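Local coordinates for inner membrane protein (Salmonella typhimurium LT2, PDB 2QJV) that probably isomerises a sugar acid such as a glucuronate, as a nickel-binding member of the KduI/IolB family of cupins, at residues S7-T10 / N15-H18; G73-P78 / V155-T160; L200-T205 / S209-M214. The protein carries 2 engineered substitutions. All coordinates share one frame; numbering follows the deposited sequence. Where two conformers were deposited one is given.

Overall arrangement
The three contacts follow one another along the chain without touching. Contact 1 folds the N-terminal loop onto outer strand 16-19 of the six-stranded sheet. Contact 2 ties a loop of that half of the chain to strand 154-160 of the five-stranded sheet, and contact 3 is the hairpin at the edge of the four-stranded sheet. The centre of contact 1 lies about 19 Å from that of contact 2 and about 21 Å from that of contact 3; the centres of contact 2 and contact 3 are about 25 Å apart. The side chain of Gln201 in contact 3 is about 8 Å from a bound nickel ion, the side chain of Glu157 in contact 2 about 13 Å. Across a subunit interface, Thr8 of contact 1 bonds Ser209 of a neighbouring chain's contact 3.

Contact 1 of 3, residues S7-T10 / N15-H18; sequences STCT and NIQH
Ser7 offers its carbonyl oxygen to the side-chain amide of Gln17, NE2 lying 3.0 Å from Ser7 O with an N-H...O angle of 157°. The oxygen lies close to the amide plane, whereas the nitrogen stands well above the carbonyl plane of Ser7 and so uses no lone-pair direction. Gln17 reaches this position because its chain bends at chi2 (-70°), folding the amide back toward the loop. The other NE2 hydrogen bond goes to Arg219 O, so two carbonyls fix the rotation of the group. Its OE1 is reached through a water, which donates to Gln17 OE1 at 2.6 Å, donates to Thr8 O at 2.9 Å and also accepts from Ser7 OG. Thr8 points away from segment 15-18 at its CB, and its OG1 bonds Asp207 of the second subunit. Where the loop meets the sheet, Ile16 and Gln17 both face Val33 of strand 30-35, a classic beta bulge in the outer strand of this cupin-family sheet. Cys9 comes beside the bulge: its SG lies 3.5 Å from Ile16 CD1, an apolar touch that is doubtful to the extent that a second cysteine conformer exists. Its CA also makes a C-H...O contact with Ile16 O, at 3.5 Å. That same oxygen takes the backbone bond from Thr10 N, 3.2 Å from Ile16 O. Thr10 OG1 is linked to Asn15 O through a second water, which donates to Asn15 O at 2.7 Å, and it also bonds Thr175 OG1 of the second subunit.

Contact 2 of 3, residues G73-P78 / V155-T160; sequences GQRMSP and VVEVYT
Glu157 OE2 is gripped by Arg75 NH1 at 2.9 Å and by His141 ND1, while Glu157 OE1 takes Arg75 NH2, also at 2.9 Å, together with Tyr240 OH. Four donors therefore hold the buried carboxylate. The contact belongs to the junction between two beta sheets of this KduI/IolB cupin: loop 73-78 precedes strand 86-89 of the six-stranded sheet, and strand 154-160 lies within the five-stranded one. Arg75 meets Glu157 end-on, its two terminal nitrogens serving one oxygen each in a bidentate salt bridge. Both oxygens are approached on their syn sides. The guanidinium and carboxylate planes are 18° apart; the oxygens lie near the guanidinium plane, while both nitrogens are displaced from the carboxylate plane. The two chains arrive from opposite directions; that of Arg75 runs extended from CG to NE, and that of Glu157 is extended beyond CG. Val56 O receives Arg75 NE and Ile82 O receives NH1, so backbone carbonyls on the loop side steady the guanidinium while Pro78 CA lies against one of its faces. The Tyr159 ring stands nearly perpendicular to the guanidinium, 88° apart. Although Tyr159 OH comes within 3.2 Å of Arg75 NH1, the angle is poor and no hydrogen bond forms. The hydroxyl instead donates to Pro78 O, an oxygen at the edge of the tyrosine ring, with OH 2.7 Å from that Pro78 O and tilted 24° from the carbonyl plane.

Contact 3 of 3, residues L200-T205 / S209-M214; sequences LQRVYT and SLDECM
Val203 uses its two methyl branches on different neighbours. CG1 sits 3.9 Å from Leu210 CD2, and CG2 approaches CE of the selenomethionine Met214, a touch made doubtful by the second conformer deposited there. With CG1 anti to the backbone N (chi1 178°), the branches spread toward residues before and after Glu212, the direct partner of Val203. The strands themselves form an antiparallel beta hairpin, 169° between their directions: Gln201-Met214 and Val203-Glu212 are hydrogen-bonded pairs, Arg202-Cys213 and Tyr204-Asp211 non-hydrogen-bonded ones. Among the backbone bonds, Val203 N lies 2.8 Å from Glu212 O, and the return bond from Glu212 N to Val203 O is nearly straight at 174°. Toward the turn, Thr205 N continues the pattern to Leu210 O at 3.0 Å. Thr205 OG1 accepts a weak bond from Leu210 N and is also bonded to Asp207. On the face holding Arg202 and Tyr204, Cys213 forms a disulfide with Cys213 of the third subunit, placing this edge strand at an interface. Gln201, on the other face, binds His190 and the carbonyl of the nickel ligand His229. At the polar edge Arg202 grips Asp211 side-on: NE is 2.9 Å from Asp211 OD1, and NH2 is 2.9 Å from Asp211 OD2, which it meets from above the carboxylate plane. The guanidinium lies over the face of the Tyr204 ring, with Arg202 NH1 above the ring centre, and NH1 bonds Tyr217 OH of the third subunit.

Contact 1 of 3, residues S7-T10 / N15-H18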
loop_
_atom_site.group_PDB
_atom_site.type_symbol
_atom_site.label_atom_id
_atom_site.label_comp_id
_atom_site.label_asym_id
_atom_site.label_seq_id
_atom_site.Cartn_x
_atom_site.Cartn_y
_atom_site.Cartn_z
ATOM N N SER A 7 -2.826 -13.258 -10.193
ATOM C CA SER A 7 -3.737 -14.211 -9.606
ATOM C C SER A 7 -3.044 -15.596 -9.524
ATOM O O SER A 7 -2.830 -16.219 -10.525
ATOM C CB SER A 7 -4.996 -14.249 -10.434
ATOM O OG SER A 7 -5.971 -15.006 -9.777
ATOM N N THR A 8 -2.687 -16.040 -8.342
ATOM C CA THR A 8 -1.983 -17.333 -8.175
ATOM C C THR A 8 -3.042 -18.439 -8.164
ATOM O O THR A 8 -4.197 -18.150 -7.840
ATOM C CB THR A 8 -1.138 -17.332 -6.905
ATOM O OG1 THR A 8 -1.993 -17.221 -5.759
ATOM C CG2 THR A 8 -0.129 -16.166 -6.901
ATOM N N CYS A 9 -2.678 -19.681 -8.463
ATOM C CA CYS A 9 -3.688 -20.768 -8.423
ATOM C C CYS A 9 -4.365 -20.958 -7.052
ATOM O O CYS A 9 -3.707 -20.930 -5.995
ATOM C CB CYS A 9 -3.128 -22.122 -8.871
ATOM S SG CYS A 9 -3.133 -22.332 -10.630
ATOM N N THR A 10 -5.690 -21.128 -7.083
ATOM C CA THR A 10 -6.462 -21.334 -5.828
ATOM C C THR A 10 -6.448 -22.776 -5.282
ATOM O O THR A 10 -6.784 -22.977 -4.106
ATOM C CB THR A 10 -7.988 -20.854 -5.984
ATOM O OG1 THR A 10 -8.649 -21.594 -7.040
ATOM C CG2 THR A 10 -8.119 -19.327 -6.238
ATOM N N ASN A 15 -11.002 -26.206 -10.870
ATOM C CA ASN A 15 -10.966 -24.892 -11.545
ATOM C C ASN A 15 -9.891 -23.993 -10.930
ATOM O O ASN A 15 -10.179 -23.055 -10.203
ATOM C CB ASN A 15 -12.354 -24.278 -11.445
ATOM C CG ASN A 15 -12.569 -22.997 -12.299
ATOM O OD1 ASN A 15 -13.523 -22.249 -11.999
ATOM N ND2 ASN A 15 -11.761 -22.759 -13.336
ATOM N N ILE A 16 -8.645 -24.350 -11.189
ATOM C CA ILE A 16 -7.459 -23.733 -10.524
ATOM C C ILE A 16 -7.272 -22.250 -10.853
ATOM O O ILE A 16 -6.691 -21.472 -10.062
ATOM C CB ILE A 16 -6.144 -24.550 -10.850
ATOM C CG1 ILE A 16 -5.754 -24.477 -12.336
ATOM C CG2 ILE A 16 -6.291 -25.986 -10.401
ATOM C CD1 ILE A 16 -4.297 -24.970 -12.588
ATOM N N GLN A 17 -7.784 -21.851 -12.013
ATOM C CA GLN A 17 -7.803 -20.431 -12.412
ATOM C C GLN A 17 -9.203 -20.018 -12.863
ATOM O O GLN A 17 -9.806 -20.696 -13.667
ATOM C CB GLN A 17 -6.797 -20.098 -13.538
ATOM C CG GLN A 17 -5.303 -20.025 -13.042
ATOM C CD GLN A 17 -4.983 -18.846 -12.156
ATOM O OE1 GLN A 17 -5.847 -17.992 -11.897
ATOM N NE2 GLN A 17 -3.746 -18.801 -11.651
ATOM N N HIS A 18 -9.699 -18.926 -12.297
ATOM C CA HIS A 18 -11.015 -18.369 -12.645
ATOM C C HIS A 18 -10.915 -16.841 -12.694
ATOM O O HIS A 18 -11.002 -16.159 -11.662
ATOM C CB HIS A 18 -12.166 -18.809 -11.698
ATOM C CG HIS A 18 -13.471 -18.161 -12.055
ATOM N ND1 HIS A 18 -14.136 -18.442 -13.230
ATOM C CD2 HIS A 18 -14.183 -17.178 -11.443
ATOM C CE1 HIS A 18 -15.205 -17.668 -13.323
ATOM N NE2 HIS A 18 -15.267 -16.904 -12.244
HETATM O O HOH W 1 -6.488 -17.400 -9.456
HETATM O O HOH W 2 -9.940 -20.687 -9.022
#

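Contact 2 of 3, residues G73-P78 / V155-T160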
loop_
_atom_site.group_PDB
_atom_site.type_symbol
_atom_site.label_atom_id
_atom_site.label_comp_id
_atom_site.label_asym_id
_atom_site.label_seq_id
_atom_site.Cartn_x
_atom_site.Cartn_y
_atom_site.Cartn_z
ATOM N N GLY A 73 -6.063 -33.697 -28.991
ATOM C CA GLY A 73 -4.891 -33.329 -28.218
ATOM C C GLY A 73 -3.739 -34.185 -28.716
ATOM O O GLY A 73 -3.906 -35.021 -29.604
ATOM N N GLN A 74 -2.570 -33.959 -28.151
ATOM C CA GLN A 74 -1.378 -34.727 -28.459
ATOM C C GLN A 74 -0.333 -34.546 -27.354
ATOM O O GLN A 74 0.077 -35.506 -26.707
ATOM C CB GLN A 74 -0.812 -34.306 -29.815
ATOM C CG GLN A 74 0.349 -35.125 -30.318
ATOM C CD GLN A 74 0.900 -34.533 -31.610
ATOM O OE1 GLN A 74 0.330 -33.585 -32.211
ATOM N NE2 GLN A 74 2.022 -35.037 -32.010
ATOM N N ARG A 75 0.131 -33.322 -27.171
ATOM C CA ARG A 75 1.170 -33.055 -26.174
ATOM C C ARG A 75 0.670 -33.316 -24.744
ATOM O O ARG A 75 -0.485 -33.014 -24.385
ATOM C CB ARG A 75 1.699 -31.625 -26.322
ATOM C CG ARG A 75 0.796 -30.511 -25.826
ATOM C CD ARG A 75 1.236 -29.169 -26.379
ATOM N NE ARG A 75 0.539 -28.103 -25.672
ATOM C CZ ARG A 75 0.525 -26.822 -26.010
ATOM N NH1 ARG A 75 1.117 -26.400 -27.107
ATOM N NH2 ARG A 75 -0.132 -25.959 -25.242
HETATM N N MSE A 76 1.564 -33.890 -23.959
HETATM C CA MSE A 76 1.339 -34.178 -22.549
HETATM C C MSE A 76 1.957 -33.096 -21.657
HETATM O O MSE A 76 1.848 -33.163 -20.441
HETATM C CB MSE A 76 1.873 -35.566 -22.232
HETATM C CG MSE A 76 1.229 -36.658 -23.129
HETATM SE SE MSE A 76 -0.738 -36.703 -23.033
HETATM C CE MSE A 76 -0.883 -37.309 -21.250
ATOM N N SER A 77 2.566 -32.092 -22.293
ATOM C CA SER A 77 3.134 -30.925 -21.653
ATOM C C SER A 77 3.192 -29.768 -22.667
ATOM O O SER A 77 3.531 -29.985 -23.839
ATOM C CB SER A 77 4.548 -31.175 -21.149
ATOM O OG SER A 77 5.131 -29.941 -20.721
ATOM N N PRO A 78 2.928 -28.538 -22.230
ATOM C CA PRO A 78 3.108 -27.417 -23.193
ATOM C C PRO A 78 4.581 -27.301 -23.718
ATOM O O PRO A 78 4.806 -26.898 -24.851
ATOM C CB PRO A 78 2.637 -26.186 -22.374
ATOM C CG PRO A 78 2.882 -26.577 -20.963
ATOM C CD PRO A 78 2.480 -28.028 -20.910
ATOM N N VAL A 155 -6.390 -15.459 -29.414
ATOM C CA VAL A 155 -5.663 -16.435 -28.575
ATOM C C VAL A 155 -4.310 -16.763 -29.208
ATOM O O VAL A 155 -4.203 -17.017 -30.413
ATOM C CB VAL A 155 -6.484 -17.741 -28.308
ATOM C CG1 VAL A 155 -5.733 -18.708 -27.364
ATOM C CG2 VAL A 155 -7.904 -17.424 -27.765
ATOM N N VAL A 156 -3.267 -16.700 -28.380
ATOM C CA VAL A 156 -1.913 -17.000 -28.823
ATOM C C VAL A 156 -1.154 -17.663 -27.658
ATOM O O VAL A 156 -1.463 -17.415 -26.503
ATOM C CB VAL A 156 -1.193 -15.692 -29.306
ATOM C CG1 VAL A 156 -1.050 -14.680 -28.145
ATOM C CG2 VAL A 156 0.173 -15.966 -29.951
ATOM N N GLU A 157 -0.188 -18.525 -27.983
ATOM C CA GLU A 157 0.732 -19.084 -26.988
ATOM C C GLU A 157 2.180 -18.768 -27.468
ATOM O O GLU A 157 2.500 -18.781 -28.671
ATOM C CB GLU A 157 0.429 -20.566 -26.653
ATOM C CG GLU A 157 0.670 -21.537 -27.741
ATOM C CD GLU A 157 0.293 -22.967 -27.421
ATOM O OE1 GLU A 157 -0.380 -23.263 -26.398
ATOM O OE2 GLU A 157 0.583 -23.781 -28.292
ATOM N N VAL A 158 3.041 -18.432 -26.508
ATOM C CA VAL A 158 4.411 -18.022 -26.747
ATOM C C VAL A 158 5.404 -18.760 -25.826
ATOM O O VAL A 158 5.101 -18.990 -24.646
ATOM C CB VAL A 158 4.549 -16.475 -26.544
ATOM C CG1 VAL A 158 6.000 -15.987 -26.803
ATOM C CG2 VAL A 158 3.539 -15.714 -27.425
ATOM N N TYR A 159 6.548 -19.142 -26.412
ATOM C CA TYR A 159 7.642 -19.827 -25.736
ATOM C C TYR A 159 8.836 -18.926 -25.706
ATOM O O TYR A 159 9.342 -18.519 -26.742
ATOM C CB TYR A 159 8.046 -21.120 -26.427
ATOM C CG TYR A 159 6.968 -22.133 -26.487
ATOM C CD1 TYR A 159 5.956 -22.045 -27.440
ATOM C CD2 TYR A 159 6.981 -23.215 -25.640
ATOM C CE1 TYR A 159 4.962 -22.990 -27.514
ATOM C CE2 TYR A 159 5.993 -24.162 -25.700
ATOM C CZ TYR A 159 4.999 -24.068 -26.643
ATOM O OH TYR A 159 4.015 -25.019 -26.669
ATOM N N THR A 160 9.287 -18.623 -24.484
ATOM C CA THR A 160 10.413 -17.741 -24.252
ATOM C C THR A 160 11.485 -18.536 -23.505
ATOM O O THR A 160 11.322 -18.873 -22.348
ATOM C CB THR A 160 10.000 -16.447 -23.494
ATOM O OG1 THR A 160 8.828 -15.876 -24.101
ATOM C CG2 THR A 160 11.184 -15.385 -23.483
#

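Contact 3 of 3, residues L200-T205 / S209-M214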
loop_
_atom_site.group_PDB
_atom_site.type_symbol
_atom_site.label_atom_id
_atom_site.label_comp_id
_atom_site.label_asym_id
_atom_site.label_seq_id
_atom_site.Cartn_x
_atom_site.Cartn_y
_atom_site.Cartn_z
ATOM N N LEU A 200 9.829 -12.465 -14.244
ATOM C CA LEU A 200 9.445 -11.141 -13.777
ATOM C C LEU A 200 8.690 -10.430 -14.913
ATOM O O LEU A 200 9.231 -10.211 -16.027
ATOM C CB LEU A 200 10.668 -10.345 -13.333
ATOM C CG LEU A 200 11.506 -11.006 -12.207
ATOM C CD1 LEU A 200 12.775 -10.208 -11.901
ATOM C CD2 LEU A 200 10.675 -11.213 -10.928
ATOM N N GLN A 201 7.433 -10.117 -14.653
ATOM C CA GLN A 201 6.583 -9.420 -15.643
ATOM C C GLN A 201 6.255 -8.034 -15.077
ATOM O O GLN A 201 5.917 -7.906 -13.910
ATOM C CB GLN A 201 5.326 -10.211 -15.995
ATOM C CG GLN A 201 4.474 -9.512 -17.060
ATOM C CD GLN A 201 3.466 -10.385 -17.776
ATOM O OE1 GLN A 201 3.074 -11.456 -17.306
ATOM N NE2 GLN A 201 3.017 -9.905 -18.921
ATOM N N ARG A 202 6.417 -6.994 -15.888
ATOM C CA ARG A 202 6.166 -5.636 -15.464
ATOM C C ARG A 202 5.042 -5.045 -16.322
ATOM O O ARG A 202 5.104 -5.096 -17.539
ATOM C CB ARG A 202 7.445 -4.801 -15.594
ATOM C CG ARG A 202 7.317 -3.375 -15.175
ATOM C CD ARG A 202 8.429 -2.542 -15.720
ATOM N NE ARG A 202 8.311 -1.152 -15.346
ATOM C CZ ARG A 202 8.987 -0.171 -15.909
ATOM N NH1 ARG A 202 9.776 -0.393 -16.972
ATOM N NH2 ARG A 202 8.814 1.058 -15.472
ATOM N N VAL A 203 4.005 -4.536 -15.664
ATOM C CA VAL A 203 2.899 -3.836 -16.309
ATOM C C VAL A 203 2.980 -2.351 -15.937
ATOM O O VAL A 203 2.913 -1.962 -14.779
ATOM C CB VAL A 203 1.515 -4.482 -15.976
ATOM C CG1 VAL A 203 0.386 -3.675 -16.632
ATOM C CG2 VAL A 203 1.481 -5.952 -16.452
ATOM N N TYR A 204 3.153 -1.500 -16.943
ATOM C CA TYR A 204 3.365 -0.087 -16.702
ATOM C C TYR A 204 2.907 0.845 -17.833
ATOM O O TYR A 204 2.950 0.493 -19.012
ATOM C CB TYR A 204 4.870 0.168 -16.397
ATOM C CG TYR A 204 5.838 -0.056 -17.577
ATOM C CD1 TYR A 204 6.206 -1.339 -17.978
ATOM C CD2 TYR A 204 6.362 1.031 -18.297
ATOM C CE1 TYR A 204 7.096 -1.539 -19.060
ATOM C CE2 TYR A 204 7.242 0.835 -19.328
ATOM C CZ TYR A 204 7.621 -0.475 -19.698
ATOM O OH TYR A 204 8.506 -0.688 -20.741
ATOM N N THR A 205 2.521 2.048 -17.449
ATOM C CA THR A 205 2.131 3.084 -18.371
ATOM C C THR A 205 3.300 4.067 -18.593
ATOM O O THR A 205 4.262 4.132 -17.813
ATOM C CB THR A 205 0.881 3.850 -17.848
ATOM O OG1 THR A 205 1.159 4.376 -16.542
ATOM C CG2 THR A 205 -0.331 2.956 -17.787
ATOM N N SER A 209 1.885 5.909 -13.704
ATOM C CA SER A 209 0.742 5.970 -12.777
ATOM C C SER A 209 0.344 4.537 -12.411
ATOM O O SER A 209 -0.170 4.287 -11.325
ATOM C CB SER A 209 -0.430 6.773 -13.372
ATOM O OG SER A 209 -1.051 6.105 -14.455
ATOM N N LEU A 210 0.589 3.607 -13.345
ATOM C CA LEU A 210 0.553 2.189 -13.110
ATOM C C LEU A 210 1.993 1.728 -13.389
ATOM O O LEU A 210 2.556 2.053 -14.448
ATOM C CB LEU A 210 -0.452 1.457 -14.025
ATOM C CG LEU A 210 -0.481 -0.084 -13.893
ATOM C CD1 LEU A 210 -0.887 -0.532 -12.466
ATOM C CD2 LEU A 210 -1.389 -0.707 -14.924
ATOM N N ASP A 211 2.593 1.008 -12.445
ATOM C CA ASP A 211 3.938 0.442 -12.623
ATOM C C ASP A 211 4.105 -0.672 -11.599
ATOM O O ASP A 211 4.479 -0.427 -10.456
ATOM C CB ASP A 211 5.047 1.485 -12.528
ATOM C CG ASP A 211 6.416 0.946 -12.981
ATOM O OD1 ASP A 211 6.580 -0.270 -13.246
ATOM O OD2 ASP A 211 7.339 1.773 -13.054
ATOM N N GLU A 212 3.773 -1.874 -12.026
ATOM C CA GLU A 212 3.800 -3.060 -11.181
ATOM C C GLU A 212 4.671 -4.162 -11.773
ATOM O O GLU A 212 4.445 -4.565 -12.904
ATOM C CB GLU A 212 2.368 -3.619 -11.010
ATOM C CG GLU A 212 1.364 -2.700 -10.274
ATOM C CD GLU A 212 1.704 -2.517 -8.791
ATOM O OE1 GLU A 212 2.027 -3.531 -8.118
ATOM O OE2 GLU A 212 1.650 -1.370 -8.289
ATOM N N CYS A 213 5.676 -4.585 -11.013
ATOM C CA CYS A 213 6.505 -5.714 -11.367
ATOM C C CYS A 213 6.138 -6.813 -10.379
ATOM O O CYS A 213 5.956 -6.551 -9.187
ATOM C CB CYS A 213 8.011 -5.404 -11.301
ATOM S SG CYS A 213 8.948 -6.831 -11.822
HETATM N N MSE A 214 5.974 -8.017 -10.907
HETATM C CA MSE A 214 5.568 -9.187 -10.157
HETATM C C MSE A 214 6.457 -10.351 -10.550
HETATM O O MSE A 214 6.918 -10.453 -11.679
HETATM C CB MSE A 214 4.126 -9.614 -10.496
HETATM C CG MSE A 214 3.011 -8.554 -10.398
HETATM SE SE MSE A 214 1.536 -8.771 -11.698
HETATM C CE MSE A 214 2.400 -7.995 -13.203
#